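Local structure of AtxE2 (Asticcacaulis excentricus, 5TXE) at residues A[53-56]-A[57-60]; A[62-66]-A[67-71]; A[196-199]-A[200-204]; A[243-246]-A[247-250]. The protein hydrolyses the isopeptide bond of the threaded lasso peptides astexin-2 and astexin-3, converting them to linear peptides. The protein carries 1 engineered substitution. One frame throughout, in Å; residues are numbered along the deposited sequence.

Contact 1. Residues A[53-56]-A[57-60]; sequences SASE and TTPL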
loop_
_atom_site.group_PDB
_atom_site.type_symbol
_atom_site.label_atom_id
_atom_site.label_comp_id
_atom_site.label_asym_id
_atom_site.label_seq_id
_atom_site.Cartn_x
_atom_site.Cartn_y
_atom_site.Cartn_z
ATOM N N SER A 53 1.881 1.886 2.203
ATOM C CA SER A 53 0.698 2.530 1.705
ATOM C C SER A 53 -0.164 2.884 2.883
ATOM O O SER A 53 -0.801 2.038 3.447
ATOM C CB SER A 53 -0.051 1.595 0.756
ATOM O OG SER A 53 -1.312 2.145 0.444
ATOM N N ALA A 54 -0.164 4.146 3.268
ATOM C CA ALA A 54 -0.815 4.561 4.481
ATOM C C ALA A 54 -1.987 5.453 4.168
ATOM O O ALA A 54 -1.951 6.211 3.222
ATOM C CB ALA A 54 0.156 5.331 5.327
ATOM N N SER A 55 -3.013 5.373 4.996
ATOM C CA SER A 55 -4.165 6.238 4.809
ATOM C C SER A 55 -4.608 6.835 6.155
ATOM O O SER A 55 -3.877 6.793 7.175
ATOM C CB SER A 55 -5.288 5.431 4.137
ATOM O OG SER A 55 -5.754 4.439 5.040
ATOM N N GLU A 56 -5.827 7.359 6.190
ATOM C CA GLU A 56 -6.311 8.098 7.372
ATOM C C GLU A 56 -6.246 7.387 8.681
ATOM O O GLU A 56 -5.946 8.003 9.678
ATOM C CB GLU A 56 -7.766 8.570 7.178
ATOM C CG GLU A 56 -7.944 9.692 6.187
ATOM C CD GLU A 56 -8.258 9.167 4.805
ATOM O OE1 GLU A 56 -7.676 8.119 4.389
ATOM O OE2 GLU A 56 -9.112 9.790 4.136
ATOM N N THR A 57 -6.517 6.101 8.688
ATOM C CA THR A 57 -6.539 5.335 9.920
ATOM C C THR A 57 -5.285 4.525 10.173
ATOM O O THR A 57 -5.258 3.668 11.053
ATOM C CB THR A 57 -7.745 4.355 9.930
ATOM O OG1 THR A 57 -7.588 3.433 8.876
ATOM C CG2 THR A 57 -9.049 5.080 9.639
ATOM N N THR A 58 -4.237 4.747 9.399
ATOM C CA THR A 58 -2.998 3.992 9.631
ATOM C C THR A 58 -2.411 4.436 10.957
ATOM O O THR A 58 -2.060 5.624 11.116
ATOM C CB THR A 58 -1.985 4.253 8.502
ATOM O OG1 THR A 58 -2.493 3.751 7.254
ATOM C CG2 THR A 58 -0.655 3.575 8.847
ATOM N N PRO A 59 -2.253 3.521 11.911
ATOM C CA PRO A 59 -1.861 3.976 13.272
ATOM C C PRO A 59 -0.358 4.214 13.472
ATOM O O PRO A 59 0.271 3.589 14.331
ATOM C CB PRO A 59 -2.319 2.823 14.148
ATOM C CG PRO A 59 -2.168 1.601 13.251
ATOM C CD PRO A 59 -2.477 2.067 11.853
ATOM N N LEU A 60 0.199 5.118 12.696
ATOM C CA LEU A 60 1.657 5.227 12.560
ATOM C C LEU A 60 2.339 6.141 13.591
ATOM O O LEU A 60 3.585 6.284 13.581
ATOM C CB LEU A 60 2.056 5.635 11.121
ATOM C CG LEU A 60 1.303 6.743 10.440
ATOM C CD1 LEU A 60 1.523 8.035 11.210
ATOM C CD2 LEU A 60 1.769 6.922 8.992
#

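Contact 2. Residues A[62-66]-A[67-71]; sequences SLSPD and GRYVA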
loop_
_atom_site.group_PDB
_atom_site.type_symbol
_atom_site.label_atom_id
_atom_site.label_comp_id
_atom_site.label_asym_id
_atom_site.label_seq_id
_atom_site.Cartn_x
_atom_site.Cartn_y
_atom_site.Cartn_z
ATOM N N SER A 62 1.811 7.862 17.877
ATOM C CA SER A 62 1.101 7.864 19.102
ATOM C C SER A 62 1.463 9.061 19.951
ATOM O O SER A 62 2.636 9.352 20.155
ATOM C CB SER A 62 1.511 6.621 19.821
ATOM O OG SER A 62 0.785 6.460 21.027
ATOM N N LEU A 63 0.472 9.781 20.442
ATOM C CA LEU A 63 0.725 10.943 21.335
ATOM C C LEU A 63 0.855 10.486 22.746
ATOM O O LEU A 63 0.152 9.573 23.183
ATOM C CB LEU A 63 -0.407 11.929 21.309
ATOM C CG LEU A 63 -0.573 12.607 19.971
ATOM C CD1 LEU A 63 -1.787 13.522 20.012
ATOM C CD2 LEU A 63 0.644 13.427 19.631
ATOM N N SER A 64 1.751 11.122 23.476
ATOM C CA SER A 64 1.840 10.848 24.912
ATOM C C SER A 64 0.480 11.171 25.622
ATOM O O SER A 64 -0.312 11.972 25.103
ATOM C CB SER A 64 2.986 11.662 25.518
ATOM O OG SER A 64 2.760 13.059 25.430
ATOM N N PRO A 65 0.205 10.541 26.764
ATOM C CA PRO A 65 -0.976 10.857 27.597
ATOM C C PRO A 65 -1.211 12.344 27.822
ATOM O O PRO A 65 -2.310 12.790 27.580
ATOM C CB PRO A 65 -0.683 10.133 28.900
ATOM C CG PRO A 65 0.041 8.927 28.377
ATOM C CD PRO A 65 1.036 9.545 27.445
ATOM N N ASP A 66 -0.181 13.130 28.117
ATOM C CA ASP A 66 -0.380 14.587 28.272
ATOM C C ASP A 66 -0.386 15.346 26.957
ATOM O O ASP A 66 -0.496 16.583 26.945
ATOM C CB ASP A 66 0.661 15.209 29.231
ATOM C CG ASP A 66 2.110 15.191 28.679
ATOM O OD1 ASP A 66 2.352 14.773 27.518
ATOM O OD2 ASP A 66 3.018 15.602 29.441
ATOM N N GLY A 67 -0.215 14.649 25.839
ATOM C CA GLY A 67 -0.217 15.325 24.523
ATOM C C GLY A 67 1.029 16.089 24.104
ATOM O O GLY A 67 1.061 16.676 23.024
ATOM N N ARG A 68 2.054 16.116 24.941
ATOM C CA ARG A 68 3.210 16.964 24.652
ATOM C C ARG A 68 4.269 16.327 23.756
ATOM O O ARG A 68 5.127 17.028 23.257
ATOM C CB ARG A 68 3.815 17.503 25.964
ATOM C CG ARG A 68 2.926 18.636 26.564
ATOM C CD ARG A 68 3.422 19.362 27.833
ATOM N NE ARG A 68 4.139 18.401 28.675
ATOM C CZ ARG A 68 5.394 18.535 29.105
ATOM N NH1 ARG A 68 6.096 19.638 28.845
ATOM N NH2 ARG A 68 5.946 17.560 29.819
ATOM N N TYR A 69 4.204 15.006 23.567
ATOM C CA TYR A 69 5.179 14.290 22.742
ATOM C C TYR A 69 4.481 13.375 21.739
ATOM O O TYR A 69 3.368 12.909 21.976
ATOM C CB TYR A 69 6.166 13.498 23.627
ATOM C CG TYR A 69 6.998 14.412 24.464
ATOM C CD1 TYR A 69 8.157 14.983 23.954
ATOM C CD2 TYR A 69 6.600 14.764 25.778
ATOM C CE1 TYR A 69 8.916 15.859 24.722
ATOM C CE2 TYR A 69 7.353 15.650 26.545
ATOM C CZ TYR A 69 8.500 16.202 26.004
ATOM O OH TYR A 69 9.263 17.081 26.749
ATOM N N VAL A 70 5.121 13.166 20.598
ATOM C CA VAL A 70 4.645 12.190 19.632
ATOM C C VAL A 70 5.758 11.173 19.387
ATOM O O VAL A 70 6.913 11.536 19.220
ATOM C CB VAL A 70 4.191 12.838 18.323
ATOM C CG1 VAL A 70 5.278 13.636 17.648
ATOM C CG2 VAL A 70 3.629 11.778 17.382
ATOM N N ALA A 71 5.390 9.903 19.393
ATOM C CA ALA A 71 6.307 8.803 19.151
ATOM C C ALA A 71 5.909 8.076 17.855
ATOM O O ALA A 71 4.713 7.895 17.559
ATOM C CB ALA A 71 6.265 7.830 20.321
#

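Contact 3. Residues A[196-199]-A[200-204]; sequences EAEI and EREGR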
loop_
_atom_site.group_PDB
_atom_site.type_symbol
_atom_site.label_atom_id
_atom_site.label_comp_id
_atom_site.label_asym_id
_atom_site.label_seq_id
_atom_site.Cartn_x
_atom_site.Cartn_y
_atom_site.Cartn_z
ATOM N N GLU A 196 2.502 -26.021 13.276
ATOM C CA GLU A 196 3.663 -26.187 12.437
ATOM C C GLU A 196 4.417 -27.415 12.797
ATOM O O GLU A 196 4.926 -28.101 11.906
ATOM C CB GLU A 196 4.586 -24.970 12.454
ATOM C CG GLU A 196 4.097 -23.887 11.513
ATOM C CD GLU A 196 4.986 -22.638 11.485
ATOM O OE1 GLU A 196 5.464 -22.200 12.593
ATOM O OE2 GLU A 196 5.168 -22.078 10.352
ATOM N N ALA A 197 4.505 -27.735 14.086
ATOM C CA ALA A 197 5.249 -28.926 14.467
ATOM C C ALA A 197 4.480 -30.163 14.078
ATOM O O ALA A 197 5.072 -31.204 13.666
ATOM C CB ALA A 197 5.596 -28.907 15.974
ATOM N N GLU A 198 3.167 -30.083 14.143
ATOM C CA GLU A 198 2.381 -31.223 13.709
ATOM C C GLU A 198 2.556 -31.462 12.186
ATOM O O GLU A 198 2.708 -32.603 11.752
ATOM C CB GLU A 198 0.916 -31.090 14.127
ATOM C CG GLU A 198 0.006 -32.312 13.819
ATOM C CD GLU A 198 0.464 -33.700 14.386
ATOM O OE1 GLU A 198 0.996 -33.777 15.538
ATOM O OE2 GLU A 198 0.265 -34.739 13.670
ATOM N N ILE A 199 2.544 -30.407 11.383
ATOM C CA ILE A 199 2.822 -30.536 9.978
ATOM C C ILE A 199 4.152 -31.220 9.723
ATOM O O ILE A 199 4.236 -32.087 8.860
ATOM C CB ILE A 199 2.759 -29.173 9.325
ATOM C CG1 ILE A 199 1.275 -28.807 9.136
ATOM C CG2 ILE A 199 3.453 -29.132 7.966
ATOM C CD1 ILE A 199 1.111 -27.343 8.781
ATOM N N GLU A 200 5.177 -30.848 10.474
ATOM C CA GLU A 200 6.511 -31.409 10.355
ATOM C C GLU A 200 6.529 -32.893 10.658
ATOM O O GLU A 200 7.146 -33.651 9.895
ATOM C CB GLU A 200 7.509 -30.626 11.235
ATOM C CG GLU A 200 8.864 -31.239 11.379
ATOM C CD GLU A 200 9.719 -31.111 10.139
ATOM O OE1 GLU A 200 9.488 -30.186 9.313
ATOM O OE2 GLU A 200 10.664 -31.924 10.017
ATOM N N ARG A 201 5.780 -33.323 11.676
ATOM C CA ARG A 201 5.660 -34.759 12.003
ATOM C C ARG A 201 4.953 -35.532 10.945
ATOM O O ARG A 201 5.434 -36.592 10.543
ATOM C CB ARG A 201 4.888 -35.049 13.292
ATOM C CG ARG A 201 5.659 -34.837 14.575
ATOM C CD ARG A 201 4.831 -35.277 15.815
ATOM N NE ARG A 201 3.800 -34.286 16.238
ATOM C CZ ARG A 201 4.056 -33.117 16.863
ATOM N NH1 ARG A 201 5.322 -32.730 17.151
ATOM N NH2 ARG A 201 3.055 -32.313 17.180
ATOM N N GLU A 202 3.822 -35.023 10.510
ATOM C CA GLU A 202 3.061 -35.633 9.455
ATOM C C GLU A 202 3.862 -35.840 8.161
ATOM O O GLU A 202 3.662 -36.813 7.475
ATOM C CB GLU A 202 1.814 -34.793 9.157
ATOM C CG GLU A 202 0.740 -35.008 10.223
ATOM C CD GLU A 202 -0.379 -33.950 10.282
ATOM O OE1 GLU A 202 -0.414 -32.967 9.453
ATOM O OE2 GLU A 202 -1.234 -34.135 11.215
ATOM N N GLY A 203 4.766 -34.937 7.855
ATOM C CA GLY A 203 5.543 -35.016 6.643
ATOM C C GLY A 203 6.406 -36.253 6.509
ATOM O O GLY A 203 6.748 -36.638 5.390
ATOM N N ARG A 204 6.726 -36.864 7.643
ATOM C CA ARG A 204 7.374 -38.167 7.668
ATOM C C ARG A 204 6.619 -39.237 6.948
ATOM O O ARG A 204 7.252 -40.184 6.456
ATOM C CB ARG A 204 7.681 -38.597 9.098
ATOM C CG ARG A 204 8.950 -37.884 9.566
ATOM C CD ARG A 204 9.283 -38.065 11.012
ATOM N NE ARG A 204 10.624 -37.517 11.339
ATOM C CZ ARG A 204 11.492 -38.093 12.201
ATOM N NH1 ARG A 204 11.240 -39.287 12.792
ATOM N NH2 ARG A 204 12.663 -37.498 12.430
#

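Contact 4. Residues A[243-246]-A[247-250]; sequences AATP and TEVA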
loop_
_atom_site.group_PDB
_atom_site.type_symbol
_atom_site.label_atom_id
_atom_site.label_comp_id
_atom_site.label_asym_id
_atom_site.label_seq_id
_atom_site.Cartn_x
_atom_site.Cartn_y
_atom_site.Cartn_z
ATOM N N ALA A 243 -2.317 -15.308 33.731
ATOM C CA ALA A 243 -3.362 -15.216 32.730
ATOM C C ALA A 243 -3.994 -13.835 32.835
ATOM O O ALA A 243 -3.975 -13.225 33.912
ATOM C CB ALA A 243 -4.415 -16.268 32.940
ATOM N N ALA A 244 -4.504 -13.330 31.707
ATOM C CA ALA A 244 -5.226 -12.053 31.708
ATOM C C ALA A 244 -6.649 -12.246 32.233
ATOM O O ALA A 244 -7.179 -13.294 32.097
ATOM C CB ALA A 244 -5.257 -11.490 30.305
ATOM N N THR A 245 -7.253 -11.233 32.820
ATOM C CA THR A 245 -8.705 -11.260 33.101
ATOM C C THR A 245 -9.473 -10.780 31.892
ATOM O O THR A 245 -8.937 -9.985 31.124
ATOM C CB THR A 245 -9.084 -10.311 34.246
ATOM O OG1 THR A 245 -8.977 -8.955 33.813
ATOM C CG2 THR A 245 -8.166 -10.496 35.438
ATOM N N PRO A 246 -10.755 -11.185 31.746
ATOM C CA PRO A 246 -11.581 -10.751 30.582
ATOM C C PRO A 246 -11.629 -9.263 30.356
ATOM O O PRO A 246 -11.714 -8.790 29.242
ATOM C CB PRO A 246 -12.949 -11.285 30.929
ATOM C CG PRO A 246 -12.628 -12.570 31.683
ATOM C CD PRO A 246 -11.471 -12.176 32.566
ATOM N N THR A 247 -11.533 -8.537 31.439
ATOM C CA THR A 247 -11.502 -7.098 31.427
ATOM C C THR A 247 -10.218 -6.541 30.805
ATOM O O THR A 247 -10.223 -5.613 29.947
ATOM C CB THR A 247 -11.523 -6.640 32.917
ATOM O OG1 THR A 247 -12.350 -7.547 33.675
ATOM C CG2 THR A 247 -11.971 -5.192 33.063
ATOM N N GLU A 248 -9.109 -7.066 31.312
ATOM C CA GLU A 248 -7.792 -6.796 30.739
ATOM C C GLU A 248 -7.683 -7.162 29.243
ATOM O O GLU A 248 -7.171 -6.392 28.423
ATOM C CB GLU A 248 -6.757 -7.580 31.517
ATOM C CG GLU A 248 -6.537 -6.973 32.897
ATOM C CD GLU A 248 -5.733 -7.893 33.775
ATOM O OE1 GLU A 248 -5.660 -9.096 33.457
ATOM O OE2 GLU A 248 -5.156 -7.427 34.760
ATOM N N VAL A 249 -8.195 -8.338 28.911
ATOM C CA VAL A 249 -8.239 -8.797 27.563
ATOM C C VAL A 249 -8.994 -7.831 26.661
ATOM O O VAL A 249 -8.461 -7.431 25.609
ATOM C CB VAL A 249 -8.896 -10.153 27.472
ATOM C CG1 VAL A 249 -9.240 -10.459 26.019
ATOM C CG2 VAL A 249 -7.997 -11.233 28.062
ATOM N N ALA A 250 -10.211 -7.453 27.033
ATOM C CA ALA A 250 -10.917 -6.451 26.223
ATOM C C ALA A 250 -10.111 -5.137 26.077
ATOM O O ALA A 250 -10.130 -4.520 25.018
ATOM C CB ALA A 250 -12.304 -6.213 26.780
#

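Contact 1. Residues A[53-56]-A[57-60]
T58 turns its hydroxyl back across the bend onto the backbone of S55. The N-H of S55 meets T58 OG1 at 2.8 Å and nearly straight, at 163°. A second bond runs the other way: the N-H of T58 reaches the carbonyl O of S55 at 3.0 Å, arriving from well above the carbonyl plane, 56° out of it. Backbone and side chain of T58 therefore hold both the N and the O of S55. The hydroxyl gets there because OG1 stands opposite the carbonyl carbon and beside the backbone N (chi1 -65°), and the same rotation lays the methyl CG2 against A54, 4.0 Å from its CB. OG1 also sits 3.3 Å from the CA of A54. L60 adds a thin apolar touch, its CD2 lying 4.3 Å from the CB of A54.

The next shell fixes the bend in the protein. E56, second in the turn, engages its carboxylate outside the bend: OE1 forms a salt bridge with R321 and OE2 a hydrogen bond with T305, while its backbone bonds to G353. Q352 holds the carbonyl of A54, and the neighbouring S53 packs on the bound lasso peptide.

S55 to T58 is a type I beta turn, tightened by the threonine side chain. An inverse gamma turn centred on P59 follows, closed by L60 N to T58 O at 2.8 Å. Two successive reverse turns thus shape the loop before strand 61-63, with A54, E56 and T58 buried against neighbouring antiparallel sheets, probably blades of the beta-propeller characteristic of prolyl oligopeptidase relatives.

Contact 2. Residues A[62-66]-A[67-71]
D66 OD1 is gripped by two donors, the backbone N of R68 at 2.9 Å and the hydroxyl of S64 at 2.7 Å. The hydroxyl comes in nearly along the C-O bond, while the N-H of R68 approaches from above the carboxylate plane. The other oxygen, OD2, takes the NE of R68 at 3.1 Å in a salt bridge. OD2 lies in the guanidinium plane, at its edge, yet NE stands well above the carboxylate plane, since the two flat groups are 83° apart. The carboxylate can serve both S64 and R68 because D66 CG sits between the backbone N and the carbonyl carbon (chi1 68°).

S64 OG is doubly used: it donates to D66 OD1 and accepts the N-H of Y69 at 3.1 Å. The S64 backbone is busy too, its O taking the N-H of G67 and its N giving to the O of Y69 at 2.8 Å. G67 has a positive phi of 77°, a shape glycine adopts readily.

S62 and A71 form an antiparallel hydrogen-bonded pair, with both bonds at 2.9 Å (S62 N to A71 O, and A71 N to S62 O). L63 and V70 are the adjoining non-hydrogen-bonded pair, L63 CD2 resting 3.8 Å from V70 CB. W134 packs on the face that carries S62 and A71, beside S64 and Y69.

This is a beta-hairpin tip built on a type I turn, S64 to G67, overlapped by an Asx turn from D66 to R68. The SPDG sequence is familiar from the WD40-like propeller blades of TolB and S9-family peptidases.

Contact 3. Residues A[196-199]-A[200-204]
The guanidinium of R201 lies over the carbonyl O of A197, which sits beneath the centre of one face at 3.8 Å. At its edge, close to the guanidinium plane, is OE1 of E198. NE and NH2 of R201 both close on that single oxygen, NE at 2.9 Å and NH2 at 3.0 Å, in a side-on salt bridge that reaches OE1 from one face of the carboxylate. The two planes stand 61° apart, so this is not the flat two-oxygen pairing. R201 curls back to this position through the bend at chi3 (-79°).

E198 meets E202 with its other oxygen. OE2 of each carboxylate faces the other at 2.9 Å, with the planes 72° apart. Two acceptors this close would be expected to favour protonation of one of them, or to be eased by the R201 charge nearby. E202 OE1 also has a long, weak ion pair with R212.

Beneath the side chains the helix runs on normally, with E202 N to E198 O at 2.9 Å and R201 N to A197 O at 3.0 Å.

All this is the last part of helix 190-202, at the surface between strands 183-188 and 230-235 in the chain. The loop leading on to strand 230-235 returns against it: P221 and V223 pack on I199, R220 pairs with E200, and W207 bonds to the O of I199.

Contact 4. Residues A[243-246]-A[247-250]
The tight part of this contact is the exchange between T245 and E248. The N-H of T245 runs almost straight, at 174°, to E248 OE1, 2.7 Å away, and the N-H of E248 returns to T245 OG1 at 3.1 Å: a capping box, with T245 as N-cap. The hydroxyl is placed for this by a chi1 of 72°, between the backbone N and the carbonyl carbon. E248 reaches back with an extended chain, its CG passing 3.3 Å from T245 OG1. The carbonyl O of T245 takes the N-H of V249 at 2.9 Å, opening the regular helix bonding.

The apolar side of the packing is A244 CB on V249 CG2 at 3.6 Å, a hydrophobic staple between the residue before the N-cap and the fourth residue of the helix. By contrast, P246 and T247 make up the solvent side. P246 contributes mainly its carbonyl O, which accepts from A250 N, and T247 merely brings its CB within 3.6 Å of T245 OG1.

Here strand 240-243 gives way to helix 246-253. A244 and V249 rest on Y231 of strand 230-235, A244 and E248 touch I185 of strand 183-188, and E248 OE2 bridges back to R242 on strand 240-243.

In the fold
Following the chain, contact 1 bends the loop between strands 48-49 and 61-63, and contact 2 follows directly, closing the hairpin of strands 61-63 and 69-78; their centres lie 18 Å apart. Contact 3 lies within the last turns of helix 190-202, and contact 4 starts helix 246-253. All four run in series; none encloses or crosses another. Contacts 3 and 4 belong to the surroundings of one antiparallel sheet: helix 190-202 leaves after strand 183-188, and helix 246-253 after its edge strand 240-243. Yet their nearest atoms are about 23 Å apart. Contact 1 is the innermost, 10 Å from the chain centre, while contacts 3 and 4 lie at the surface.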